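Local coordinates for protein glycerol dehydrogenase (Bacillus coagulans, PDB 6CSJ) that probably oxidises glycerol and related polyols with NAD+ and, in this double-mutant form, has acquired a D-lactate dehydrogenase activity, at residues D171-Y176 with V297-S302; Q282-D287 with A291-V296; C68-I73 with E136-L141; A100-Y105 with A126-Y131. The protein carries 2 engineered substitutions. All blocks are in the same frame, centred on the assembly; numbering follows the deposited sequence.

Contact 1 (D171-Y176 with V297-S302); sequences DALATY and VSFCLS
L173 meets F299 and C300 in a small, buried, wholly apolar helix-to-helix contact within the all-helical domain of the iron-containing alcohol dehydrogenase fold. One leucine, on helix 162-173, bridges to helix 290-303 across backbones that stay well apart, the CA atoms of L173 and C300 being 9.3 Å from each other. The case illustrates how a branched side chain can serve two neighbours at once. L173 CD1 lies 3.9 Å from F299 CD2 and meets the ring obliquely. The other methyl, CD2, turns to the cysteine. With CG of L173 swung opposite the backbone N (chi1 -157°), the isobutyl group points toward helix 290-303. The side chains of L173 and F299 run antiparallel, side by side. Y207 also packs on L173, and I211 on F299, so helix 197-221 completes the apolar surroundings. Replacing L173 with an alanine would remove both methyl branches and would probably open a gap beside the F299 ring, leaving C300 without its leucine neighbour. One turn further along, S302 OG donates to F299 O at 2.7 Å, turning its hydroxyl back onto its own helix. The shortest approach between the segments is the 3.5 Å from L173 CD2 to C300 SG.

Contact 2 (Q282-D287 with A291-V296); sequences QLILED and AEIEEV
L283 and I293 lie at the heart of a helical hairpin, in which helix 271-285 turns back through a short loop into helix 290-303. Their CA atoms are 6.8 Å apart, and the first shell is mostly aliphatic. L283 CB rests against I293 CG1 at 4.0 Å, while farther out along the same leucine CD1 meets V296 CG2 tip to tip at 3.8 Å. With L283 CG opposite its own carbonyl carbon (chi1 -63°), the side chain is directed to the facing helix, and the fork at CG then gives each methyl its own partner: CD1 goes to V296 and CD2 to the carboxylate end of E292, which it crosses at about a right angle. I284 adds a second crossing, its CD1 against I293 CD1.

The next shell is polar. E292 OE1 and E286 OE1 are 5.0 Å apart, a spacing that two like charges would probably resist were it not for R180 of helix 175-185, whose NH2 forms salt bridges to both. F177 of that helix also packs on L283 and E292. The reversal itself begins at D287, which leaves the helix with a positive phi of 56° in a Schellman motif. While R180 takes E286 OE1, Q282 holds the other carboxylate oxygen: Q282 NE2 donates in its amide plane to E286 OE2, 2.9 Å away, through a nearly straight bond of 176°.

Contact 3 (C68-I73 with E136-L141); sequences CSKPEI and EFEEYL
K70 of helix 70-82 reaches two successive glutamates, E138 and E139, on the edge of a two-stranded antiparallel hairpin. The ionic part is a salt bridge from K70 NZ to E139 OE2 at 3.2 Å, weak as a hydrogen bond. The same oxygen lies equally close to K70 CE, so it meets the end of the lysine from beside the chain. K70 NZ has a further partner in Y106 OH, its stronger one. The K70 chain bends at chi2 (-76°), which turns its outer part so that it crosses E139 at about a right angle.

Toward E138 the contact is with aliphatic carbon: K70 CG stands 4.0 Å from E138 OE1, whereas K70 NZ and E138 OE2 are 6.0 Å apart, so any attraction between those charges is at longer range.

Backbone features set both sides. E138 and E139 form a classic beta bulge opposite I130, which helps bring consecutive side chains to the same lysine. On the helix side, S69 is the N-cap, its OG accepting a weak bond from E72 N.

With no touching residue fully buried, the chemistry implies a partly solvated, probably modest link between helix and hairpin, the lysine being shared between the E139 carboxylate and the Y106 hydroxyl.

Contact 4 (A100-Y105 with A126-Y131); sequences AKAVGY and ALSVIY
Helix 100-105 and strand 127-131 run steeply across one another, their local axes 8.2 Å apart at the closest and their chain directions 111° apart. A102 and S128 make the nearest backbone approach, 6.4 Å between CA atoms, where two small side chains permit it. S128 OG lies 3.6 Å from K101 CB and 4.1 Å from A102 CB, lodged against the helix surface; its hydroxyl is hydrogen-bonded to D98 O, one helical turn before A102. K101 does the reaching. Its chain, bent at chi3, runs on past S128 so that NZ donates to L127 O at 3.3 Å, with a C=O...N angle of 152° and the nitrogen 20° from the carbonyl plane. S125 O is the stronger acceptor of this ammonium group, which thus ties together the backbone leading into the strand. With a methionine in place of K101, the chain would keep much of its length but no ammonium, and the carbonyls of L127 and S125 would probably lose their shared donor. I73 of helix 70-82 covers A102 and I130. The arrangement belongs to the Rossmann-like N-terminal domain of the iron-containing alcohol dehydrogenases: a helix that follows a central parallel strand, here 87-92, overlaid by a beta-hairpin outside the main sheet.

In the fold
The four contacts fall into two pairs, one to each side of the chain's centre. Contacts 1 and 2 share helix 290-303, have centres 11 Å apart and join where L173 CD2 meets V296 CG1 at 4.0 Å. Contacts 3 and 4, centres 8 Å apart, merge through backbone pairing: E139 O to I130 N at 2.9 Å links the hairpin strands, and C68 O to Y131 N at 2.8 Å ties on the segment just before helix 70-82. Between the pairs, centres are about 28 to 36 Å apart, and the nearest atoms, of contacts 1 and 4, about 11 Å. D171 of contact 1, whose side chain touches H271, probably binds metal, as in zinc-dependent relatives.

Contact 1 (D171-Y176 with V297-S302)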
loop_
_atom_site.group_PDB
_atom_site.type_symbol
_atom_site.label_atom_id
_atom_site.label_comp_id
_atom_site.label_asym_id
_atom_site.label_seq_id
_atom_site.Cartn_x
_atom_site.Cartn_y
_atom_site.Cartn_z
ATOM N N ASP A 171 0.070 -6.789 3.117
ATOM C CA ASP A 171 -0.659 -5.527 3.243
ATOM C C ASP A 171 -2.156 -5.724 2.962
ATOM O O ASP A 171 -3.000 -5.263 3.728
ATOM C CB ASP A 171 -0.059 -4.481 2.283
ATOM C CG ASP A 171 -0.170 -3.048 2.794
ATOM O OD1 ASP A 171 -0.069 -2.849 4.032
ATOM O OD2 ASP A 171 -0.324 -2.122 1.965
ATOM N N ALA A 172 -2.470 -6.437 1.880
ATOM C CA ALA A 172 -3.861 -6.760 1.503
ATOM C C ALA A 172 -4.610 -7.640 2.523
ATOM O O ALA A 172 -5.832 -7.536 2.664
ATOM C CB ALA A 172 -3.885 -7.424 0.133
ATOM N N LEU A 173 -3.862 -8.483 3.227
ATOM C CA LEU A 173 -4.416 -9.426 4.200
ATOM C C LEU A 173 -5.140 -8.734 5.361
ATOM O O LEU A 173 -6.152 -9.237 5.849
ATOM C CB LEU A 173 -3.289 -10.312 4.739
ATOM C CG LEU A 173 -3.640 -11.666 5.328
ATOM C CD1 LEU A 173 -4.391 -12.539 4.324
ATOM C CD2 LEU A 173 -2.350 -12.349 5.788
ATOM N N ALA A 174 -4.633 -7.574 5.780
ATOM C CA ALA A 174 -5.230 -6.813 6.870
ATOM C C ALA A 174 -6.567 -6.173 6.533
ATOM O O ALA A 174 -7.367 -5.927 7.437
ATOM C CB ALA A 174 -4.272 -5.724 7.327
ATOM N N THR A 175 -6.820 -5.912 5.250
ATOM C CA THR A 175 -7.900 -5.006 4.849
ATOM C C THR A 175 -9.286 -5.381 5.352
ATOM O O THR A 175 -9.984 -4.524 5.889
ATOM C CB THR A 175 -7.959 -4.834 3.320
ATOM O OG1 THR A 175 -6.664 -4.460 2.823
ATOM C CG2 THR A 175 -8.998 -3.763 2.937
ATOM N N TYR A 176 -9.689 -6.640 5.175
ATOM C CA TYR A 176 -11.013 -7.085 5.629
ATOM C C TYR A 176 -11.179 -6.987 7.151
ATOM O O TYR A 176 -12.215 -6.523 7.635
ATOM C CB TYR A 176 -11.310 -8.521 5.182
ATOM C CG TYR A 176 -12.648 -9.026 5.698
ATOM C CD1 TYR A 176 -13.830 -8.345 5.396
ATOM C CD2 TYR A 176 -12.733 -10.160 6.514
ATOM C CE1 TYR A 176 -15.050 -8.786 5.869
ATOM C CE2 TYR A 176 -13.958 -10.607 6.993
ATOM C CZ TYR A 176 -15.108 -9.914 6.662
ATOM O OH TYR A 176 -16.323 -10.344 7.131
ATOM N N VAL A 297 -2.592 -17.907 9.249
ATOM C CA VAL A 297 -1.226 -18.371 9.494
ATOM C C VAL A 297 -0.799 -19.328 8.378
ATOM O O VAL A 297 0.333 -19.257 7.898
ATOM C CB VAL A 297 -1.076 -19.049 10.871
ATOM C CG1 VAL A 297 0.324 -19.642 11.047
ATOM C CG2 VAL A 297 -1.365 -18.046 11.992
ATOM N N SER A 298 -1.726 -20.201 7.966
ATOM C CA SER A 298 -1.489 -21.169 6.897
ATOM C C SER A 298 -1.178 -20.474 5.565
ATOM O O SER A 298 -0.197 -20.811 4.890
ATOM C CB SER A 298 -2.697 -22.092 6.735
ATOM O OG SER A 298 -2.493 -23.036 5.694
ATOM N N PHE A 299 -2.012 -19.509 5.197
ATOM C CA PHE A 299 -1.758 -18.707 4.015
ATOM C C PHE A 299 -0.383 -18.025 4.068
ATOM O O PHE A 299 0.364 -18.067 3.084
ATOM C CB PHE A 299 -2.843 -17.649 3.792
ATOM C CG PHE A 299 -2.482 -16.664 2.732
ATOM C CD1 PHE A 299 -2.482 -17.056 1.403
ATOM C CD2 PHE A 299 -2.059 -15.376 3.059
ATOM C CE1 PHE A 299 -2.105 -16.164 0.402
ATOM C CE2 PHE A 299 -1.683 -14.481 2.066
ATOM C CZ PHE A 299 -1.710 -14.870 0.738
ATOM N N CYS A 300 -0.059 -17.403 5.203
ATOM C CA CYS A 300 1.218 -16.693 5.359
ATOM C C CYS A 300 2.413 -17.640 5.195
ATOM O O CYS A 300 3.375 -17.317 4.491
ATOM C CB CYS A 300 1.291 -15.956 6.703
ATOM S SG CYS A 300 0.217 -14.500 6.884
ATOM N N LEU A 301 2.342 -18.816 5.815
ATOM C CA LEU A 301 3.400 -19.821 5.642
ATOM C C LEU A 301 3.519 -20.313 4.195
ATOM O O LEU A 301 4.627 -20.540 3.733
ATOM C CB LEU A 301 3.202 -21.008 6.592
ATOM C CG LEU A 301 3.365 -20.684 8.071
ATOM C CD1 LEU A 301 2.904 -21.861 8.914
ATOM C CD2 LEU A 301 4.807 -20.290 8.416
ATOM N N SER A 302 2.399 -20.444 3.486
ATOM C CA SER A 302 2.424 -20.892 2.087
ATOM C C SER A 302 3.130 -19.922 1.145
ATOM O O SER A 302 3.758 -20.368 0.199
ATOM C CB SER A 302 1.004 -21.195 1.563
ATOM O OG SER A 302 0.287 -20.014 1.248
#

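Contact 2 (Q282-D287 with A291-V296)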
loop_
_atom_site.group_PDB
_atom_site.type_symbol
_atom_site.label_atom_id
_atom_site.label_comp_id
_atom_site.label_asym_id
_atom_site.label_seq_id
_atom_site.Cartn_x
_atom_site.Cartn_y
_atom_site.Cartn_z
ATOM N N GLN A 282 -3.825 -8.480 15.543
ATOM C CA GLN A 282 -5.214 -8.009 15.625
ATOM C C GLN A 282 -6.165 -9.169 15.910
ATOM O O GLN A 282 -7.070 -9.031 16.733
ATOM C CB GLN A 282 -5.688 -7.246 14.386
ATOM C CG GLN A 282 -7.117 -6.731 14.590
ATOM C CD GLN A 282 -7.641 -5.839 13.491
ATOM O OE1 GLN A 282 -6.944 -4.945 13.020
ATOM N NE2 GLN A 282 -8.899 -6.054 13.103
ATOM N N LEU A 283 -5.949 -10.305 15.254
ATOM C CA LEU A 283 -6.831 -11.460 15.436
ATOM C C LEU A 283 -6.803 -12.018 16.873
ATOM O O LEU A 283 -7.831 -12.448 17.393
ATOM C CB LEU A 283 -6.516 -12.560 14.411
ATOM C CG LEU A 283 -6.733 -12.206 12.937
ATOM C CD1 LEU A 283 -6.296 -13.362 12.057
ATOM C CD2 LEU A 283 -8.172 -11.845 12.644
ATOM N N ILE A 284 -5.632 -11.994 17.502
ATOM C CA ILE A 284 -5.506 -12.335 18.921
ATOM C C ILE A 284 -6.240 -11.287 19.779
ATOM O O ILE A 284 -7.021 -11.641 20.658
ATOM C CB ILE A 284 -4.026 -12.418 19.377
ATOM C CG1 ILE A 284 -3.226 -13.434 18.540
ATOM C CG2 ILE A 284 -3.941 -12.772 20.858
ATOM C CD1 ILE A 284 -3.795 -14.823 18.499
ATOM N N LEU A 285 -5.998 -10.008 19.492
ATOM C CA LEU A 285 -6.602 -8.897 20.230
ATOM C C LEU A 285 -8.138 -8.970 20.247
ATOM O O LEU A 285 -8.754 -8.863 21.305
ATOM C CB LEU A 285 -6.124 -7.557 19.650
ATOM C CG LEU A 285 -6.646 -6.253 20.271
ATOM C CD1 LEU A 285 -6.257 -6.123 21.733
ATOM C CD2 LEU A 285 -6.134 -5.073 19.459
ATOM N N GLU A 286 -8.741 -9.166 19.077
ATOM C CA GLU A 286 -10.215 -9.323 18.964
ATOM C C GLU A 286 -10.676 -10.756 19.278
ATOM O O GLU A 286 -11.868 -11.024 19.320
ATOM C CB GLU A 286 -10.755 -8.853 17.591
ATOM C CG GLU A 286 -10.253 -9.594 16.352
ATOM C CD GLU A 286 -10.937 -9.101 15.055
ATOM O OE1 GLU A 286 -12.068 -9.552 14.797
ATOM O OE2 GLU A 286 -10.368 -8.300 14.267
ATOM N N ASP A 287 -9.713 -11.655 19.487
ATOM C CA ASP A 287 -9.941 -13.063 19.782
ATOM C C ASP A 287 -10.797 -13.712 18.702
ATOM O O ASP A 287 -11.822 -14.333 18.986
ATOM C CB ASP A 287 -10.523 -13.247 21.187
ATOM C CG ASP A 287 -10.598 -14.725 21.602
ATOM O OD1 ASP A 287 -9.619 -15.474 21.377
ATOM O OD2 ASP A 287 -11.645 -15.148 22.133
ATOM N N ALA A 291 -10.207 -21.068 13.911
ATOM C CA ALA A 291 -10.284 -21.438 12.486
ATOM C C ALA A 291 -9.842 -20.293 11.559
ATOM O O ALA A 291 -9.153 -20.526 10.571
ATOM C CB ALA A 291 -11.686 -21.906 12.120
ATOM N N GLU A 292 -10.250 -19.073 11.892
ATOM C CA GLU A 292 -9.848 -17.860 11.170
ATOM C C GLU A 292 -8.336 -17.605 11.308
ATOM O O GLU A 292 -7.674 -17.253 10.344
ATOM C CB GLU A 292 -10.641 -16.663 11.700
ATOM C CG GLU A 292 -10.881 -15.530 10.713
ATOM C CD GLU A 292 -12.027 -14.620 11.176
ATOM O OE1 GLU A 292 -11.805 -13.753 12.043
ATOM O OE2 GLU A 292 -13.154 -14.772 10.683
ATOM N N ILE A 293 -7.799 -17.796 12.508
ATOM C CA ILE A 293 -6.349 -17.655 12.767
ATOM C C ILE A 293 -5.533 -18.678 11.968
ATOM O O ILE A 293 -4.520 -18.339 11.357
ATOM C CB ILE A 293 -6.030 -17.760 14.281
ATOM C CG1 ILE A 293 -6.582 -16.532 15.016
ATOM C CG2 ILE A 293 -4.527 -17.891 14.542
ATOM C CD1 ILE A 293 -6.692 -16.721 16.517
ATOM N N GLU A 294 -5.978 -19.924 11.986
ATOM C CA GLU A 294 -5.298 -21.000 11.253
ATOM C C GLU A 294 -5.285 -20.737 9.747
ATOM O O GLU A 294 -4.266 -20.984 9.105
ATOM C CB GLU A 294 -5.923 -22.367 11.555
ATOM C CG GLU A 294 -5.528 -22.922 12.908
ATOM C CD GLU A 294 -6.243 -24.207 13.294
ATOM O OE1 GLU A 294 -6.774 -24.906 12.404
ATOM O OE2 GLU A 294 -6.255 -24.522 14.499
ATOM N N GLU A 295 -6.393 -20.239 9.196
ATOM C CA GLU A 295 -6.448 -19.902 7.774
ATOM C C GLU A 295 -5.430 -18.799 7.406
ATOM O O GLU A 295 -4.763 -18.904 6.379
ATOM C CB GLU A 295 -7.869 -19.503 7.359
ATOM C CG GLU A 295 -8.009 -19.145 5.890
ATOM C CD GLU A 295 -9.443 -19.004 5.442
ATOM O OE1 GLU A 295 -10.046 -20.035 5.066
ATOM O OE2 GLU A 295 -9.974 -17.871 5.449
ATOM N N VAL A 296 -5.299 -17.775 8.255
ATOM C CA VAL A 296 -4.329 -16.694 8.037
ATOM C C VAL A 296 -2.884 -17.177 8.179
ATOM O O VAL A 296 -2.041 -16.873 7.328
ATOM C CB VAL A 296 -4.584 -15.491 8.991
ATOM C CG1 VAL A 296 -3.432 -14.489 8.954
ATOM C CG2 VAL A 296 -5.889 -14.801 8.608
#

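Contact 3 (C68-I73 with E136-L141)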
loop_
_atom_site.group_PDB
_atom_site.type_symbol
_atom_site.label_atom_id
_atom_site.label_comp_id
_atom_site.label_asym_id
_atom_site.label_seq_id
_atom_site.Cartn_x
_atom_site.Cartn_y
_atom_site.Cartn_z
ATOM N N CYS A 68 10.570 11.907 -1.657
ATOM C CA CYS A 68 9.359 12.722 -1.673
ATOM C C CYS A 68 9.492 13.733 -0.548
ATOM O O CYS A 68 9.037 13.498 0.577
ATOM C CB CYS A 68 8.098 11.873 -1.494
ATOM S SG CYS A 68 6.553 12.818 -1.542
ATOM N N SER A 69 10.141 14.851 -0.868
ATOM C CA SER A 69 10.352 15.955 0.064
ATOM C C SER A 69 9.731 17.228 -0.480
ATOM O O SER A 69 9.410 17.302 -1.665
ATOM C CB SER A 69 11.850 16.153 0.290
ATOM O OG SER A 69 12.468 16.597 -0.905
ATOM N N LYS A 70 9.570 18.226 0.386
ATOM C CA LYS A 70 9.027 19.529 -0.024
ATOM C C LYS A 70 9.906 20.270 -1.051
ATOM O O LYS A 70 9.371 20.822 -2.017
ATOM C CB LYS A 70 8.750 20.421 1.192
ATOM C CG LYS A 70 7.644 19.898 2.097
ATOM C CD LYS A 70 6.274 20.148 1.489
ATOM C CE LYS A 70 5.192 19.712 2.451
ATOM N NZ LYS A 70 3.911 20.464 2.324
ATOM N N PRO A 71 11.248 20.282 -0.855
ATOM C CA PRO A 71 12.118 20.883 -1.885
ATOM C C PRO A 71 12.008 20.224 -3.258
ATOM O O PRO A 71 11.893 20.921 -4.272
ATOM C CB PRO A 71 13.526 20.700 -1.304
ATOM C CG PRO A 71 13.304 20.686 0.173
ATOM C CD PRO A 71 12.004 19.971 0.372
ATOM N N GLU A 72 12.029 18.893 -3.283
ATOM C CA GLU A 72 11.898 18.140 -4.536
ATOM C C GLU A 72 10.501 18.329 -5.162
ATOM O O GLU A 72 10.391 18.454 -6.380
ATOM C CB GLU A 72 12.253 16.665 -4.311
ATOM C CG GLU A 72 12.193 15.755 -5.542
ATOM C CD GLU A 72 13.225 16.055 -6.629
ATOM O OE1 GLU A 72 14.080 16.938 -6.456
ATOM O OE2 GLU A 72 13.183 15.382 -7.683
ATOM N N ILE A 73 9.452 18.390 -4.345
ATOM C CA ILE A 73 8.102 18.696 -4.845
ATOM C C ILE A 73 8.024 20.104 -5.447
ATOM O O ILE A 73 7.432 20.286 -6.516
ATOM C CB ILE A 73 7.018 18.512 -3.745
ATOM C CG1 ILE A 73 6.861 17.027 -3.396
ATOM C CG2 ILE A 73 5.655 19.076 -4.182
ATOM C CD1 ILE A 73 6.242 16.772 -2.033
ATOM N N GLU A 136 14.074 11.256 6.981
ATOM C CA GLU A 136 13.174 11.144 8.134
ATOM C C GLU A 136 11.750 11.590 7.785
ATOM O O GLU A 136 11.552 12.493 6.984
ATOM C CB GLU A 136 13.696 11.974 9.309
ATOM C CG GLU A 136 15.023 11.476 9.876
ATOM C CD GLU A 136 15.534 12.301 11.037
ATOM O OE1 GLU A 136 14.711 12.686 11.893
ATOM O OE2 GLU A 136 16.756 12.549 11.097
ATOM N N PHE A 137 10.767 10.943 8.404
ATOM C CA PHE A 137 9.355 11.286 8.219
ATOM C C PHE A 137 9.084 12.737 8.580
ATOM O O PHE A 137 9.500 13.174 9.645
ATOM C CB PHE A 137 8.456 10.344 9.053
ATOM C CG PHE A 137 7.012 10.783 9.115
ATOM C CD1 PHE A 137 6.119 10.484 8.077
ATOM C CD2 PHE A 137 6.543 11.526 10.209
ATOM C CE1 PHE A 137 4.807 10.901 8.138
ATOM C CE2 PHE A 137 5.223 11.955 10.257
ATOM C CZ PHE A 137 4.350 11.633 9.230
ATOM N N GLU A 138 8.399 13.471 7.705
ATOM C CA GLU A 138 7.998 14.851 8.023
ATOM C C GLU A 138 6.504 14.926 8.294
ATOM O O GLU A 138 6.114 15.252 9.401
ATOM C CB GLU A 138 8.406 15.854 6.939
ATOM C CG GLU A 138 8.073 17.286 7.285
ATOM C CD GLU A 138 8.523 18.293 6.235
ATOM O OE1 GLU A 138 9.219 18.000 5.214
ATOM O OE2 GLU A 138 8.138 19.447 6.447
ATOM N N GLU A 139 5.668 14.644 7.297
ATOM C CA GLU A 139 4.213 14.731 7.492
ATOM C C GLU A 139 3.366 13.883 6.539
ATOM O O GLU A 139 3.835 13.457 5.480
ATOM C CB GLU A 139 3.750 16.182 7.414
ATOM C CG GLU A 139 4.076 16.895 6.097
ATOM C CD GLU A 139 3.242 18.106 5.816
ATOM O OE1 GLU A 139 2.072 18.090 6.178
ATOM O OE2 GLU A 139 3.712 19.100 5.209
ATOM N N TYR A 140 2.117 13.657 6.941
ATOM C CA TYR A 140 1.088 13.082 6.079
ATOM C C TYR A 140 0.348 14.213 5.378
ATOM O O TYR A 140 -0.347 14.977 6.017
ATOM C CB TYR A 140 0.092 12.231 6.893
ATOM C CG TYR A 140 0.701 10.976 7.477
ATOM C CD1 TYR A 140 1.257 10.006 6.646
ATOM C CD2 TYR A 140 0.722 10.747 8.862
ATOM C CE1 TYR A 140 1.827 8.849 7.165
ATOM C CE2 TYR A 140 1.294 9.592 9.390
ATOM C CZ TYR A 140 1.844 8.652 8.529
ATOM O OH TYR A 140 2.420 7.505 9.007
ATOM N N LEU A 141 0.495 14.306 4.061
ATOM C CA LEU A 141 -0.239 15.285 3.256
ATOM C C LEU A 141 -1.528 14.629 2.728
ATOM O O LEU A 141 -1.475 13.787 1.841
ATOM C CB LEU A 141 0.637 15.797 2.117
ATOM C CG LEU A 141 0.037 16.812 1.131
ATOM C CD1 LEU A 141 -0.474 18.059 1.835
ATOM C CD2 LEU A 141 1.023 17.166 0.017
#

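Contact 4 (A100-Y105 with A126-Y131)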
loop_
_atom_site.group_PDB
_atom_site.type_symbol
_atom_site.label_atom_id
_atom_site.label_comp_id
_atom_site.label_asym_id
_atom_site.label_seq_id
_atom_site.Cartn_x
_atom_site.Cartn_y
_atom_site.Cartn_z
ATOM N N ALA A 100 4.294 12.709 -7.389
ATOM C CA ALA A 100 3.384 13.070 -8.476
ATOM C C ALA A 100 2.020 13.560 -7.962
ATOM O O ALA A 100 1.457 14.507 -8.504
ATOM C CB ALA A 100 3.202 11.898 -9.426
ATOM N N LYS A 101 1.489 12.921 -6.930
ATOM C CA LYS A 101 0.195 13.326 -6.364
ATOM C C LYS A 101 0.286 14.728 -5.754
ATOM O O LYS A 101 -0.598 15.564 -5.968
ATOM C CB LYS A 101 -0.287 12.342 -5.295
ATOM C CG LYS A 101 -0.562 10.914 -5.752
ATOM C CD LYS A 101 -1.122 10.077 -4.617
ATOM C CE LYS A 101 -0.594 8.657 -4.632
ATOM N NZ LYS A 101 -1.037 7.883 -3.427
ATOM N N ALA A 102 1.357 14.964 -4.996
ATOM C CA ALA A 102 1.653 16.285 -4.421
ATOM C C ALA A 102 1.774 17.375 -5.501
ATOM O O ALA A 102 1.165 18.447 -5.373
ATOM C CB ALA A 102 2.927 16.231 -3.579
ATOM N N VAL A 103 2.527 17.084 -6.566
ATOM C CA VAL A 103 2.679 18.022 -7.694
ATOM C C VAL A 103 1.328 18.347 -8.336
ATOM O O VAL A 103 1.065 19.503 -8.659
ATOM C CB VAL A 103 3.692 17.512 -8.759
ATOM C CG1 VAL A 103 3.636 18.329 -10.042
ATOM C CG2 VAL A 103 5.109 17.553 -8.203
ATOM N N GLY A 104 0.477 17.343 -8.513
ATOM C CA GLY A 104 -0.849 17.571 -9.085
ATOM C C GLY A 104 -1.726 18.422 -8.197
ATOM O O GLY A 104 -2.491 19.255 -8.686
ATOM N N TYR A 105 -1.609 18.206 -6.890
ATOM C CA TYR A 105 -2.319 19.006 -5.885
ATOM C C TYR A 105 -1.874 20.477 -5.902
ATOM O O TYR A 105 -2.712 21.372 -6.052
ATOM C CB TYR A 105 -2.124 18.391 -4.487
ATOM C CG TYR A 105 -2.641 19.248 -3.356
ATOM C CD1 TYR A 105 -3.979 19.668 -3.329
ATOM C CD2 TYR A 105 -1.807 19.626 -2.306
ATOM C CE1 TYR A 105 -4.455 20.468 -2.303
ATOM C CE2 TYR A 105 -2.271 20.431 -1.278
ATOM C CZ TYR A 105 -3.590 20.852 -1.282
ATOM O OH TYR A 105 -4.060 21.642 -0.264
ATOM N N ALA A 126 -5.690 8.992 -1.425
ATOM C CA ALA A 126 -5.580 10.450 -1.409
ATOM C C ALA A 126 -4.574 10.901 -0.348
ATOM O O ALA A 126 -4.933 11.600 0.608
ATOM C CB ALA A 126 -6.949 11.075 -1.127
ATOM N N LEU A 127 -3.309 10.523 -0.519
ATOM C CA LEU A 127 -2.311 10.672 0.539
ATOM C C LEU A 127 -0.906 10.669 -0.040
ATOM O O LEU A 127 -0.562 9.783 -0.809
ATOM C CB LEU A 127 -2.450 9.529 1.553
ATOM C CG LEU A 127 -1.512 9.504 2.770
ATOM C CD1 LEU A 127 -1.623 10.790 3.572
ATOM C CD2 LEU A 127 -1.791 8.273 3.620
ATOM N N SER A 128 -0.106 11.659 0.347
ATOM C CA SER A 128 1.326 11.667 0.058
ATOM C C SER A 128 2.085 11.658 1.376
ATOM O O SER A 128 1.822 12.485 2.243
ATOM C CB SER A 128 1.717 12.905 -0.757
ATOM O OG SER A 128 0.987 12.977 -1.962
ATOM N N VAL A 129 3.013 10.724 1.530
ATOM C CA VAL A 129 3.854 10.687 2.719
ATOM C C VAL A 129 5.085 11.517 2.387
ATOM O O VAL A 129 5.831 11.175 1.470
ATOM C CB VAL A 129 4.235 9.243 3.123
ATOM C CG1 VAL A 129 5.024 9.249 4.425
ATOM C CG2 VAL A 129 2.988 8.375 3.267
ATOM N N ILE A 130 5.265 12.618 3.116
ATOM C CA ILE A 130 6.355 13.567 2.886
ATOM C C ILE A 130 7.485 13.319 3.877
ATOM O O ILE A 130 7.241 13.127 5.066
ATOM C CB ILE A 130 5.871 15.030 3.043
ATOM C CG1 ILE A 130 4.580 15.306 2.235
ATOM C CG2 ILE A 130 7.000 16.013 2.715
ATOM C CD1 ILE A 130 4.731 15.201 0.734
ATOM N N TYR A 131 8.717 13.328 3.371
ATOM C CA TYR A 131 9.926 13.142 4.174
ATOM C C TYR A 131 10.798 14.386 4.095
ATOM O O TYR A 131 10.707 15.157 3.145
ATOM C CB TYR A 131 10.716 11.938 3.654
ATOM C CG TYR A 131 9.952 10.641 3.745
ATOM C CD1 TYR A 131 8.995 10.301 2.779
ATOM C CD2 TYR A 131 10.158 9.761 4.806
ATOM C CE1 TYR A 131 8.277 9.124 2.870
ATOM C CE2 TYR A 131 9.439 8.576 4.903
ATOM C CZ TYR A 131 8.508 8.269 3.940
ATOM O OH TYR A 131 7.812 7.103 4.042
#